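Local coordinates for 2-hydroxyisobutyryl-CoA mutase large subunit (Aquincola tertiaricarbonis, PDB 4R3U), which forms, with the small cobalamin-binding subunit HcmB, the mutase that interconverts 2-hydroxyisobutyryl-CoA and (S)-3-hydroxybutyryl-CoA, at residues Gly198-Leu201 / Asn202-Ser205; Thr238-Ala241 / Lys242-Arg246; Pro43-Lys46 / Glu47-Thr51; Val35-Phe38 / Leu39-Ala42. All coordinates share one frame; numbering follows the deposited sequence.

Interaction 1 of 4, residues Gly198-Leu201 / Asn202-Ser205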
loop_
_atom_site.group_PDB
_atom_site.type_symbol
_atom_site.label_atom_id
_atom_site.label_comp_id
_atom_site.label_asym_id
_atom_site.label_seq_id
_atom_site.Cartn_x
_atom_site.Cartn_y
_atom_site.Cartn_z
ATOM N N GLY A 198 23.010 -17.265 -32.198
ATOM C CA GLY A 198 22.612 -16.804 -33.520
ATOM C C GLY A 198 21.664 -15.629 -33.493
ATOM O O GLY A 198 20.909 -15.419 -34.451
ATOM N N TYR A 199 21.673 -14.875 -32.376
ATOM C CA TYR A 199 20.829 -13.691 -32.192
ATOM C C TYR A 199 21.473 -12.479 -32.879
ATOM O O TYR A 199 22.697 -12.439 -33.057
ATOM C CB TYR A 199 20.666 -13.336 -30.688
ATOM C CG TYR A 199 19.947 -14.325 -29.784
ATOM C CD1 TYR A 199 18.879 -15.094 -30.257
ATOM C CD2 TYR A 199 20.262 -14.416 -28.430
ATOM C CE1 TYR A 199 18.166 -15.952 -29.402
ATOM C CE2 TYR A 199 19.569 -15.276 -27.578
ATOM C CZ TYR A 199 18.514 -16.034 -28.062
ATOM O OH TYR A 199 17.843 -16.878 -27.213
ATOM N N ASP A 200 20.646 -11.476 -33.218
ATOM C CA ASP A 200 21.076 -10.179 -33.730
ATOM C C ASP A 200 21.418 -9.371 -32.453
ATOM O O ASP A 200 20.581 -9.260 -31.529
ATOM C CB ASP A 200 19.935 -9.521 -34.543
ATOM C CG ASP A 200 20.204 -8.140 -35.134
ATOM O OD1 ASP A 200 21.279 -7.565 -34.854
ATOM O OD2 ASP A 200 19.309 -7.607 -35.829
ATOM N N LEU A 201 22.670 -8.879 -32.371
ATOM C CA LEU A 201 23.153 -8.148 -31.195
ATOM C C LEU A 201 22.370 -6.877 -30.946
ATOM O O LEU A 201 22.082 -6.556 -29.795
ATOM C CB LEU A 201 24.659 -7.849 -31.279
ATOM C CG LEU A 201 25.628 -9.027 -31.358
ATOM C CD1 LEU A 201 27.026 -8.532 -31.361
ATOM C CD2 LEU A 201 25.468 -10.000 -30.181
ATOM N N ASN A 202 21.977 -6.186 -32.040
ATOM C CA ASN A 202 21.199 -4.949 -32.005
ATOM C C ASN A 202 19.753 -5.144 -31.526
ATOM O O ASN A 202 19.045 -4.156 -31.318
ATOM C CB ASN A 202 21.304 -4.208 -33.343
ATOM C CG ASN A 202 22.717 -3.759 -33.631
ATOM O OD1 ASN A 202 23.374 -3.080 -32.826
ATOM N ND2 ASN A 202 23.231 -4.172 -34.778
ATOM N N LYS A 203 19.336 -6.411 -31.306
ATOM C CA LYS A 203 18.005 -6.787 -30.800
ATOM C C LYS A 203 18.075 -7.184 -29.309
ATOM O O LYS A 203 17.038 -7.443 -28.697
ATOM C CB LYS A 203 17.431 -7.970 -31.605
ATOM C CG LYS A 203 16.933 -7.652 -33.008
ATOM C CD LYS A 203 16.251 -8.889 -33.595
ATOM C CE LYS A 203 16.305 -8.992 -35.108
ATOM N NZ LYS A 203 16.311 -10.422 -35.537
ATOM N N LEU A 204 19.292 -7.239 -28.730
ATOM C CA LEU A 204 19.463 -7.622 -27.334
ATOM C C LEU A 204 19.195 -6.472 -26.384
ATOM O O LEU A 204 19.935 -5.490 -26.368
ATOM C CB LEU A 204 20.842 -8.254 -27.061
ATOM C CG LEU A 204 21.270 -9.440 -27.919
ATOM C CD1 LEU A 204 22.629 -9.944 -27.477
ATOM C CD2 LEU A 204 20.222 -10.570 -27.924
ATOM N N SER A 205 18.109 -6.585 -25.618
ATOM C CA SER A 205 17.738 -5.589 -24.623
ATOM C C SER A 205 18.274 -6.090 -23.289
ATOM O O SER A 205 18.150 -7.276 -22.969
ATOM C CB SER A 205 16.228 -5.386 -24.573
ATOM O OG SER A 205 15.890 -4.208 -23.858
HETATM O O HOH W 1 21.310 -4.170 -28.411
#

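Interaction 2 of 4, residues Thr238-Ala241 / Lys242-Arg246. With 3KK (S-{(3R,5R,9R)-1-[(2R,3S,4R,5R)-5-(6-amino-9H-purin-9-yl)-4-hydroxy-3-(phosphonooxy)tetrahydrofuran-2-yl]-3,5,9-trihydroxy-8,8-dimethyl-3,5-dioxido-10,14-dioxo-2,4,6-trioxa-11,15-diaza-3lambda~5~,5lambda~5~-diphosphaheptadecan-17-yl} 2-hydroxy-2-methylpropanethioate), chain F.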
loop_
_atom_site.group_PDB
_atom_site.type_symbol
_atom_site.label_atom_id
_atom_site.label_comp_id
_atom_site.label_asym_id
_atom_site.label_seq_id
_atom_site.Cartn_x
_atom_site.Cartn_y
_atom_site.Cartn_z
ATOM N N THR A 238 31.153 3.215 -24.895
ATOM C CA THR A 238 31.521 3.378 -26.320
ATOM C C THR A 238 31.264 2.129 -27.162
ATOM O O THR A 238 30.788 2.262 -28.285
ATOM C CB THR A 238 32.943 3.889 -26.488
ATOM O OG1 THR A 238 33.858 2.927 -25.955
ATOM C CG2 THR A 238 33.154 5.242 -25.826
ATOM N N TYR A 239 31.577 0.924 -26.632
ATOM C CA TYR A 239 31.354 -0.341 -27.340
ATOM C C TYR A 239 29.839 -0.530 -27.621
ATOM O O TYR A 239 29.452 -0.795 -28.770
ATOM C CB TYR A 239 31.935 -1.554 -26.556
ATOM C CG TYR A 239 31.519 -2.891 -27.143
ATOM C CD1 TYR A 239 32.206 -3.446 -28.217
ATOM C CD2 TYR A 239 30.373 -3.549 -26.692
ATOM C CE1 TYR A 239 31.774 -4.627 -28.821
ATOM C CE2 TYR A 239 29.919 -4.719 -27.305
ATOM C CZ TYR A 239 30.637 -5.268 -28.353
ATOM O OH TYR A 239 30.212 -6.435 -28.948
ATOM N N SER A 240 29.014 -0.441 -26.556
ATOM C CA SER A 240 27.560 -0.582 -26.624
ATOM C C SER A 240 26.917 0.384 -27.615
ATOM O O SER A 240 26.025 -0.027 -28.353
ATOM C CB SER A 240 26.935 -0.387 -25.249
ATOM O OG SER A 240 27.225 -1.492 -24.417
ATOM N N ALA A 241 27.374 1.660 -27.636
ATOM C CA ALA A 241 26.858 2.699 -28.529
ATOM C C ALA A 241 27.051 2.315 -29.989
ATOM O O ALA A 241 26.144 2.504 -30.804
ATOM C CB ALA A 241 27.539 4.025 -28.244
ATOM N N LYS A 242 28.201 1.714 -30.303
ATOM C CA LYS A 242 28.556 1.310 -31.658
ATOM C C LYS A 242 28.143 -0.132 -32.030
ATOM O O LYS A 242 28.037 -0.424 -33.218
ATOM C CB LYS A 242 30.074 1.534 -31.901
ATOM C CG LYS A 242 30.533 3.002 -31.905
ATOM C CD LYS A 242 30.631 3.551 -33.336
ATOM C CE LYS A 242 31.562 4.737 -33.463
ATOM N NZ LYS A 242 31.839 5.076 -34.887
ATOM N N ASN A 243 27.908 -1.028 -31.044
ATOM C CA ASN A 243 27.600 -2.444 -31.315
ATOM C C ASN A 243 26.283 -2.992 -30.774
ATOM O O ASN A 243 25.820 -4.028 -31.267
ATOM C CB ASN A 243 28.759 -3.335 -30.857
ATOM C CG ASN A 243 30.041 -3.090 -31.609
ATOM O OD1 ASN A 243 30.287 -3.676 -32.683
ATOM N ND2 ASN A 243 30.877 -2.212 -31.062
ATOM N N LEU A 244 25.694 -2.342 -29.755
ATOM C CA LEU A 244 24.469 -2.845 -29.115
ATOM C C LEU A 244 23.360 -1.774 -28.996
ATOM O O LEU A 244 23.127 -1.214 -27.914
ATOM C CB LEU A 244 24.794 -3.458 -27.730
ATOM C CG LEU A 244 25.918 -4.472 -27.613
ATOM C CD1 LEU A 244 26.390 -4.561 -26.191
ATOM C CD2 LEU A 244 25.487 -5.827 -28.120
ATOM N N LYS A 245 22.663 -1.538 -30.116
ATOM C CA LYS A 245 21.588 -0.559 -30.270
ATOM C C LYS A 245 20.499 -0.540 -29.188
ATOM O O LYS A 245 20.064 0.549 -28.797
ATOM C CB LYS A 245 20.965 -0.630 -31.680
ATOM C CG LYS A 245 21.868 -0.045 -32.771
ATOM C CD LYS A 245 21.087 0.284 -34.061
ATOM C CE LYS A 245 21.089 -0.836 -35.089
ATOM N NZ LYS A 245 20.833 -0.338 -36.467
ATOM N N ARG A 246 20.042 -1.723 -28.727
ATOM C CA ARG A 246 18.969 -1.816 -27.731
ATOM C C ARG A 246 19.455 -2.046 -26.282
ATOM O O ARG A 246 18.637 -2.166 -25.359
ATOM C CB ARG A 246 17.937 -2.867 -28.152
ATOM C CG ARG A 246 16.989 -2.360 -29.194
ATOM C CD ARG A 246 15.875 -3.334 -29.463
ATOM N NE ARG A 246 14.841 -3.251 -28.444
ATOM C CZ ARG A 246 14.330 -4.302 -27.814
ATOM N NH1 ARG A 246 14.740 -5.529 -28.120
ATOM N NH2 ARG A 246 13.410 -4.137 -26.870
HETATM C C4 3KK F . 22.662 -4.814 -5.055
HETATM C C3 3KK F . 21.202 -4.589 -5.432
HETATM C C2 3KK F . 20.504 -3.747 -4.367
HETATM O O3 3KK F . 20.580 -5.861 -5.498
HETATM C C1 3KK F . 21.048 -3.901 -6.796
HETATM O O1 3KK F . 21.775 -2.972 -7.153
HETATM S S1P 3KK F . 19.740 -4.572 -7.767
HETATM C C2P 3KK F . 19.829 -3.613 -9.305
HETATM C C3P 3KK F . 18.963 -4.248 -10.364
HETATM N N4P 3KK F . 18.993 -3.391 -11.541
HETATM C C5P 3KK F . 18.016 -3.399 -12.454
HETATM O O5P 3KK F . 17.020 -4.127 -12.404
HETATM C C6P 3KK F . 18.255 -2.402 -13.592
HETATM C C7P 3KK F . 17.207 -2.515 -14.689
HETATM N N8P 3KK F . 17.421 -1.476 -15.704
HETATM C C9P 3KK F . 16.749 -1.491 -16.865
HETATM O O9P 3KK F . 15.945 -2.379 -17.155
HETATM C CAP 3KK F . 17.125 -0.379 -17.888
HETATM O OAP 3KK F . 18.536 -0.077 -17.865
HETATM C CBP 3KK F . 16.194 0.881 -17.924
HETATM C CDP 3KK F . 16.555 1.761 -19.129
HETATM C CEP 3KK F . 16.347 1.732 -16.659
HETATM C CCP 3KK F . 14.714 0.479 -18.099
HETATM O O6A 3KK F . 14.607 -0.397 -19.235
HETATM P P2A 3KK F . 13.376 -1.345 -19.533
HETATM O O4A 3KK F . 12.949 -2.012 -18.294
HETATM O O5A 3KK F . 13.739 -2.182 -20.703
HETATM O O3A 3KK F . 12.244 -0.246 -19.917
HETATM P P1A 3KK F . 12.211 0.738 -21.232
HETATM O O1A 3KK F . 13.541 0.869 -21.884
HETATM O O2A 3KK F . 11.505 1.967 -20.831
HETATM O O5B 3KK F . 11.190 -0.164 -22.125
HETATM C C5B 3KK F . 11.624 -1.177 -23.059
HETATM C C4B 3KK F . 11.183 -0.803 -24.486
HETATM O O4B 3KK F . 9.784 -0.387 -24.532
HETATM C C3B 3KK F . 12.002 0.363 -25.028
HETATM O O3B 3KK F . 12.229 0.134 -26.440
HETATM P P3B 3KK F . 13.680 -0.212 -27.062
HETATM O O8A 3KK F . 14.478 0.977 -26.690
HETATM O O7A 3KK F . 14.037 -1.478 -26.389
HETATM O O9A 3KK F . 13.365 -0.347 -28.505
HETATM C C2B 3KK F . 11.096 1.562 -24.814
HETATM O O2B 3KK F . 11.375 2.619 -25.740
HETATM C C1B 3KK F . 9.721 0.964 -25.039
HETATM N N9A 3KK F . 8.650 1.702 -24.305
HETATM C C8A 3KK F . 8.480 1.842 -22.992
HETATM N N7A 3KK F . 7.397 2.587 -22.790
HETATM C C5A 3KK F . 6.870 2.894 -23.981
HETATM C C4A 3KK F . 7.654 2.334 -24.925
HETATM N N3A 3KK F . 7.375 2.469 -26.247
HETATM C C2A 3KK F . 6.236 3.194 -26.666
HETATM N N1A 3KK F . 5.438 3.764 -25.636
HETATM C C6A 3KK F . 5.784 3.612 -24.340
HETATM N N6A 3KK F . 5.046 4.145 -23.364
#

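Interaction 3 of 4, residues Pro43-Lys46 / Glu47-Thr51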
loop_
_atom_site.group_PDB
_atom_site.type_symbol
_atom_site.label_atom_id
_atom_site.label_comp_id
_atom_site.label_asym_id
_atom_site.label_seq_id
_atom_site.Cartn_x
_atom_site.Cartn_y
_atom_site.Cartn_z
ATOM N N PRO A 43 -2.694 22.162 19.721
ATOM C CA PRO A 43 -1.550 22.538 18.875
ATOM C C PRO A 43 -1.053 21.390 18.004
ATOM O O PRO A 43 -1.408 20.247 18.235
ATOM C CB PRO A 43 -0.497 22.983 19.891
ATOM C CG PRO A 43 -0.808 22.234 21.114
ATOM C CD PRO A 43 -2.312 22.142 21.154
ATOM N N GLU A 44 -0.222 21.705 17.012
ATOM C CA GLU A 44 0.359 20.716 16.124
ATOM C C GLU A 44 1.432 19.917 16.824
ATOM O O GLU A 44 1.919 20.361 17.857
ATOM C CB GLU A 44 0.856 21.343 14.819
ATOM C CG GLU A 44 -0.311 21.807 13.977
ATOM C CD GLU A 44 -0.011 22.642 12.762
ATOM O OE1 GLU A 44 0.781 23.605 12.873
ATOM O OE2 GLU A 44 -0.634 22.382 11.709
ATOM N N ARG A 45 1.762 18.714 16.296
ATOM C CA ARG A 45 2.759 17.828 16.901
ATOM C C ARG A 45 4.173 18.423 16.944
ATOM O O ARG A 45 4.924 18.148 17.893
ATOM C CB ARG A 45 2.794 16.475 16.193
ATOM C CG ARG A 45 1.563 15.614 16.417
ATOM C CD ARG A 45 1.616 14.321 15.611
ATOM N NE ARG A 45 1.351 14.519 14.182
ATOM C CZ ARG A 45 2.277 14.462 13.221
ATOM N NH1 ARG A 45 3.558 14.252 13.529
ATOM N NH2 ARG A 45 1.934 14.642 11.947
ATOM N N LYS A 46 4.527 19.222 15.913
ATOM C CA LYS A 46 5.835 19.854 15.732
ATOM C C LYS A 46 5.698 21.336 15.378
ATOM O O LYS A 46 4.715 21.713 14.741
ATOM C CB LYS A 46 6.573 19.141 14.598
ATOM C CG LYS A 46 7.200 17.830 15.005
ATOM C CD LYS A 46 7.444 16.952 13.806
ATOM C CE LYS A 46 8.298 15.742 14.088
ATOM N NZ LYS A 46 7.679 14.816 15.072
ATOM N N GLU A 47 6.684 22.180 15.787
ATOM C CA GLU A 47 6.689 23.615 15.469
ATOM C C GLU A 47 6.970 23.812 13.995
ATOM O O GLU A 47 6.417 24.716 13.379
ATOM C CB GLU A 47 7.722 24.372 16.308
ATOM C CG GLU A 47 7.299 24.568 17.751
ATOM C CD GLU A 47 6.510 25.833 18.027
ATOM O OE1 GLU A 47 6.990 26.651 18.845
ATOM O OE2 GLU A 47 5.415 26.006 17.441
ATOM N N GLN A 48 7.805 22.932 13.431
ATOM C CA GLN A 48 8.174 22.883 12.020
ATOM C C GLN A 48 8.275 21.408 11.619
ATOM O O GLN A 48 9.035 20.653 12.229
ATOM C CB GLN A 48 9.524 23.627 11.756
ATOM C CG GLN A 48 10.025 23.590 10.289
ATOM C CD GLN A 48 9.078 24.281 9.303
ATOM O OE1 GLN A 48 8.773 25.482 9.430
ATOM N NE2 GLN A 48 8.591 23.548 8.291
ATOM N N PHE A 49 7.503 20.999 10.613
ATOM C CA PHE A 49 7.552 19.637 10.114
ATOM C C PHE A 49 8.538 19.588 8.941
ATOM O O PHE A 49 8.802 20.612 8.300
ATOM C CB PHE A 49 6.158 19.145 9.694
ATOM C CG PHE A 49 5.170 18.901 10.822
ATOM C CD1 PHE A 49 4.427 19.943 11.359
ATOM C CD2 PHE A 49 4.924 17.618 11.284
ATOM C CE1 PHE A 49 3.464 19.707 12.336
ATOM C CE2 PHE A 49 3.984 17.390 12.285
ATOM C CZ PHE A 49 3.234 18.428 12.778
ATOM N N HIS A 50 9.130 18.422 8.708
ATOM C CA HIS A 50 10.121 18.244 7.647
ATOM C C HIS A 50 9.861 16.930 6.976
ATOM O O HIS A 50 9.287 16.044 7.603
ATOM C CB HIS A 50 11.550 18.167 8.234
ATOM C CG HIS A 50 11.986 19.376 8.983
ATOM N ND1 HIS A 50 12.815 20.315 8.409
ATOM C CD2 HIS A 50 11.713 19.746 10.252
ATOM C CE1 HIS A 50 13.000 21.239 9.336
ATOM N NE2 HIS A 50 12.352 20.940 10.458
ATOM N N THR A 51 10.362 16.756 5.757
ATOM C CA THR A 51 10.300 15.474 5.082
ATOM C C THR A 51 11.396 14.559 5.783
ATOM O O THR A 51 12.131 15.044 6.667
ATOM C CB THR A 51 10.609 15.670 3.585
ATOM O OG1 THR A 51 11.838 16.376 3.429
ATOM C CG2 THR A 51 9.534 16.382 2.841
#

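Interaction 4 of 4, residues Val35-Phe38 / Leu39-Ala42. With 3HC (3-hydroxybutanoyl-coenzyme A), chain E.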
loop_
_atom_site.group_PDB
_atom_site.type_symbol
_atom_site.label_atom_id
_atom_site.label_comp_id
_atom_site.label_asym_id
_atom_site.label_seq_id
_atom_site.Cartn_x
_atom_site.Cartn_y
_atom_site.Cartn_z
ATOM N N VAL A 35 -6.641 28.948 11.859
ATOM C CA VAL A 35 -5.439 28.253 12.331
ATOM C C VAL A 35 -5.122 28.631 13.781
ATOM O O VAL A 35 -4.891 27.731 14.588
ATOM C CB VAL A 35 -4.229 28.406 11.364
ATOM C CG1 VAL A 35 -2.982 27.718 11.901
ATOM C CG2 VAL A 35 -4.569 27.877 9.977
ATOM N N GLY A 36 -5.168 29.928 14.089
ATOM C CA GLY A 36 -4.904 30.483 15.415
ATOM C C GLY A 36 -5.805 29.935 16.501
ATOM O O GLY A 36 -5.328 29.637 17.599
ATOM N N ALA A 37 -7.114 29.781 16.183
ATOM C CA ALA A 37 -8.177 29.268 17.060
ATOM C C ALA A 37 -8.020 27.762 17.363
ATOM O O ALA A 37 -8.164 27.351 18.518
ATOM C CB ALA A 37 -9.534 29.540 16.432
ATOM N N PHE A 38 -7.719 26.961 16.329
ATOM C CA PHE A 38 -7.489 25.528 16.391
ATOM C C PHE A 38 -6.202 25.178 17.157
ATOM O O PHE A 38 -6.216 24.272 17.995
ATOM C CB PHE A 38 -7.474 24.929 14.960
ATOM C CG PHE A 38 -8.825 24.383 14.551
ATOM C CD1 PHE A 38 -9.894 25.240 14.288
ATOM C CD2 PHE A 38 -9.043 23.011 14.475
ATOM C CE1 PHE A 38 -11.154 24.729 13.945
ATOM C CE2 PHE A 38 -10.305 22.503 14.157
ATOM C CZ PHE A 38 -11.359 23.366 13.905
ATOM N N LEU A 39 -5.101 25.905 16.899
ATOM C CA LEU A 39 -3.835 25.699 17.609
ATOM C C LEU A 39 -3.988 25.926 19.128
ATOM O O LEU A 39 -3.273 25.283 19.904
ATOM C CB LEU A 39 -2.720 26.573 17.024
ATOM C CG LEU A 39 -2.182 26.153 15.651
ATOM C CD1 LEU A 39 -1.266 27.236 15.073
ATOM C CD2 LEU A 39 -1.464 24.819 15.719
ATOM N N LYS A 40 -4.967 26.779 19.546
ATOM C CA LYS A 40 -5.333 27.005 20.951
ATOM C C LYS A 40 -6.023 25.728 21.497
ATOM O O LYS A 40 -5.592 25.205 22.531
ATOM C CB LYS A 40 -6.269 28.219 21.097
ATOM C CG LYS A 40 -5.587 29.592 21.057
ATOM C CD LYS A 40 -6.579 30.724 21.328
ATOM C CE LYS A 40 -7.294 31.252 20.100
ATOM N NZ LYS A 40 -8.765 31.371 20.309
ATOM N N LYS A 41 -7.079 25.229 20.786
ATOM C CA LYS A 41 -7.854 24.012 21.084
ATOM C C LYS A 41 -6.902 22.812 21.216
ATOM O O LYS A 41 -7.036 22.012 22.145
ATOM C CB LYS A 41 -8.766 23.632 19.885
ATOM C CG LYS A 41 -10.027 24.404 19.617
ATOM C CD LYS A 41 -10.768 23.640 18.506
ATOM C CE LYS A 41 -12.069 24.271 18.077
ATOM N NZ LYS A 41 -12.845 23.336 17.227
ATOM N N ALA A 42 -6.030 22.633 20.197
ATOM C CA ALA A 42 -5.093 21.523 20.058
ATOM C C ALA A 42 -3.907 21.919 19.147
ATOM O O ALA A 42 -4.079 22.011 17.922
ATOM C CB ALA A 42 -5.804 20.313 19.477
HETATM N N1A 3HC E . -7.467 20.116 15.455
HETATM C C2A 3HC E . -8.242 20.403 16.684
HETATM N N3A 3HC E . -9.263 19.380 16.948
HETATM C C4A 3HC E . -9.425 18.311 16.133
HETATM C C5A 3HC E . -8.672 18.134 15.027
HETATM C C6A 3HC E . -7.726 19.039 14.692
HETATM N N6A 3HC E . -7.017 18.813 13.587
HETATM N N7A 3HC E . -9.068 16.992 14.456
HETATM C C8A 3HC E . -10.040 16.469 15.199
HETATM N N9A 3HC E . -10.281 17.295 16.213
HETATM C C1B 3HC E . -11.275 17.162 17.320
HETATM C C2B 3HC E . -12.707 17.208 16.828
HETATM O O2B 3HC E . -13.192 18.552 16.735
HETATM C C3B 3HC E . -13.436 16.411 17.896
HETATM O O3B 3HC E . -13.708 17.232 19.058
HETATM P P3B 3HC E . -15.129 17.240 19.826
HETATM O O7A 3HC E . -15.271 15.842 20.281
HETATM O O8A 3HC E . -14.879 18.222 20.911
HETATM O O9A 3HC E . -16.063 17.685 18.767
HETATM C C4B 3HC E . -12.421 15.346 18.297
HETATM O O4B 3HC E . -11.105 15.869 17.944
HETATM C C5B 3HC E . -12.716 14.006 17.599
HETATM O O5B 3HC E . -12.372 14.090 16.199
HETATM P P1A 3HC E . -13.452 13.931 14.990
HETATM O O1A 3HC E . -14.825 14.301 15.429
HETATM O O2A 3HC E . -12.900 14.590 13.794
HETATM O O3A 3HC E . -13.271 12.314 14.774
HETATM P P2A 3HC E . -14.209 11.125 15.363
HETATM O O4A 3HC E . -13.618 9.844 14.950
HETATM O O5A 3HC E . -14.518 11.338 16.799
HETATM O O6A 3HC E . -15.543 11.385 14.554
HETATM C CBP 3HC E . -17.222 11.094 12.831
HETATM C CCP 3HC E . -15.711 11.152 13.145
HETATM C CDP 3HC E . -17.771 12.508 13.063
HETATM C CEP 3HC E . -17.421 10.750 11.350
HETATM C CAP 3HC E . -17.958 10.075 13.765
HETATM O OAP 3HC E . -19.395 10.064 13.616
HETATM C C9P 3HC E . -17.366 8.638 13.831
HETATM O O9P 3HC E . -16.471 8.352 14.628
HETATM N N8P 3HC E . -17.953 7.719 13.047
HETATM C C7P 3HC E . -17.528 6.315 13.075
HETATM C C6P 3HC E . -18.510 5.451 12.296
HETATM C C5P 3HC E . -18.056 3.990 12.207
HETATM O O5P 3HC E . -16.963 3.606 12.631
HETATM N N4P 3HC E . -18.965 3.196 11.631
HETATM C C3P 3HC E . -18.736 1.774 11.423
HETATM C C2P 3HC E . -19.612 1.334 10.282
HETATM S S1P 3HC E . -19.342 -0.415 9.860
HETATM C C1 3HC E . -20.571 -0.523 8.548
HETATM O O1 3HC E . -21.687 -0.011 8.613
HETATM C C2 3HC E . -20.132 -1.229 7.253
HETATM C C3 3HC E . -20.150 -2.754 7.385
HETATM O O3 3HC E . -19.309 -3.144 8.465
HETATM C C4 3HC E . -21.577 -3.282 7.597
#

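Interaction 1 of 4, residues Gly198-Leu201 / Asn202-Ser205
Asp200 serves the next residues of the chain through both its carboxylate and its backbone carbonyl. Its OD1 accepts the backbone N-H of Asn202, OD1 to N 3.2 Å, closing an Asx turn; the donor stands well above the carboxylate plane (53° out of it), and the N-H...O angle is a modest 140°. The Asp200 carbonyl O receives Lys203 N at 3.1 Å, and one residue on, the Leu201 O takes Leu204 N, also at 3.1 Å. That second carbonyl has another donor, a water 2.9 Å from Leu201 O, which gives its other proton to Leu204 O and so bridges the two ends of the turn. The consecutive i to i+3 bonds make a short 3-10 segment in the loop that leads from helix 183-196 to barrel strand 206-208, where an aspartate suits the start because its short side chain reaches back to an early N-H. With CG anti to the backbone N (chi1 179°), the carboxylate is set across the Lys203 chain, at about a right angle, and CE of Lys203 comes 3.4 Å from Asp200 OD2. The charged ends themselves are farther apart, NZ to OD2 4.1 Å, and Lys203 also has a long, weak pairing with Glu171, whose carboxylate accepts Asp200 N. Asn202 OD1 is satisfied by Lys245 N. On the apolar side, Leu204 divides its methyls: CD2 meets Tyr199 CD2 at 3.9 Å, the two side chains crossing at about a right angle, while CD1 meets Leu201 CD2 at the same distance. The Tyr199 hydroxyl reaches Arg197 by a hydrogen bond.

Interaction 2 of 4, residues Thr238-Ala241 / Lys242-Arg246
The C-terminal turn of helix 226-243, in the TIM-barrel domain, ends here in a loop that carries a coenzyme A-binding arginine, and Tyr239 and Asn243 close the turn. Asn243 reaches back along the helix: its ND2 donates to Tyr239 O at 3.0 Å in a fairly straight bond (158°), which helps to satisfy a carbonyl that the weak backbone bonds of this fraying turn hold poorly. The same grip holds the amide almost parallel to the Tyr239 ring, with the planes 15° apart and CB of Asn243 over one ring face, 3.9 Å from its centroid. A chi1 of 170° carries Tyr239 CG away from the backbone N, to the carbonyl side, and lays the ring along the helix flank, where Leu244 CD1 meets its edge at CE2, 3.7 Å away. Replacing Tyr239 by an alanine would probably strip Asn243 CB of the face it rests on and leave the Leu244 methyl without this neighbour. Leu244 N still bonds Ser240 O at 2.7 Å as the helix ends. Two residues on, Arg246 grips the ribose 3'-phosphate of the bound acyl-CoA: O7A receives both NE and NH2, each at 2.8 Å, and NE also reaches O9A. Leu244 packs on Leu187 and Val191 of helix 183-196, while Tyr239 lies against Val191 and against Met540 and Ile544 of helix 540-549.

Interaction 3 of 4, residues Pro43-Lys46 / Glu47-Thr51
Arg45 and Glu47, both with helical backbone angles, flank an extended Lys46 (phi/psi -133°/149°), and the chain bends without a hydrogen bond between 43-46 and 47-51, bringing Phe49 back over the residues before it. The Phe49 ring lies on Lys46: CB of the lysine sits almost exactly on the ring normal, 3.7 Å from the centroid, a CH-pi contact made by the stem of the side chain, and Lys46 CD follows, 3.6 Å from Phe49 CD2. Lysine suits this spot because its aliphatic part covers the ring while its amine reaches onward. Arg45 comes differently, at the rim. Its guanidinium turns a face to Phe49 CE2, which is 3.4 Å from NH1, with the two planes 73° apart, so the ring points edge-on into the flat cation. Another stretch of that rim meets Glu44 CB, 4.0 Å from Phe49 CE1. Were the Phe49 ring cut back to an alanine here, a gap would probably open over Lys46, and the Arg45 guanidinium would lose the edge it faces. Beyond the ring, Gln48 NE2 bonds Phe49 O at 2.9 Å, on a lone pair in the carbonyl plane. The charged ends have partners beyond the turn: Glu44 forms salt bridges with Arg59 and with Arg92 of the second subunit, and Arg45 with Asp411 of the second subunit. Phe49 itself pairs by backbone bonds with Val57. This is a bent linker running from helix 34-41 into a small, weakly bonded antiparallel pair with strand 56-57, and lying against the partner at the interface between the two large subunits.

Interaction 4 of 4, residues Val35-Phe38 / Leu39-Ala42
At the end of helix 34-41, Phe38 and Lys41 form a small cation-pi pair beside the adenine of an acyl-CoA held by the second subunit. The lysine chain runs extended alongside the phenylalanine, pointing the same way, and this sets NZ over one face of the Phe38 ring, 4.1 Å from the centroid and 29° off the ring normal. The ring edge meets the nucleotide instead: adenine N1A lies near the ring plane, 3.4 Å from Phe38 CD2. Ala42, the first residue past the helix, brings its CB to 3.7 Å from adenine C2A; so short a side chain lets the backbone run close to the base. The last turn is closed by Ala42 N on Phe38 O at 2.8 Å, a nearly straight bond, although the Lys40 N to Gly36 O bond before it is weak. On another flank Val35 and Leu39 lie side by side, one turn apart, CG1 touching CD1 at 3.6 Å, and both rest on Arg59. Val35 and Phe38 also pack on Pro88 of the second subunit, a residue of its substrate-binding site, and Ala42 O bonds Ser93 there. The arrangement is that of an N-terminal arm that reaches onto the partner subunit, whose coenzyme A pocket gains a wall from the helix end.

Overall arrangement
The four contacts form two pairs on opposite sides of the chain's centre. Interactions 1 and 2, with centres 11 Å apart, touch through Asn202 OD1 and Lys245 N, 3.2 Å apart, which joins the loop before strand 206-208 to the one carrying Arg246. Interactions 3 and 4, 14 Å apart, follow each other along the N-terminal arm and both touch the second subunit. Between the pairs the centres lie 51 to 66 Å apart, yet coenzyme A relates them: Arg246 holds the 3'-phosphate of this subunit's ligand, whereas 35-42 lies at the adenine of the second subunit's ligand, which Arg246 of that subunit also bonds.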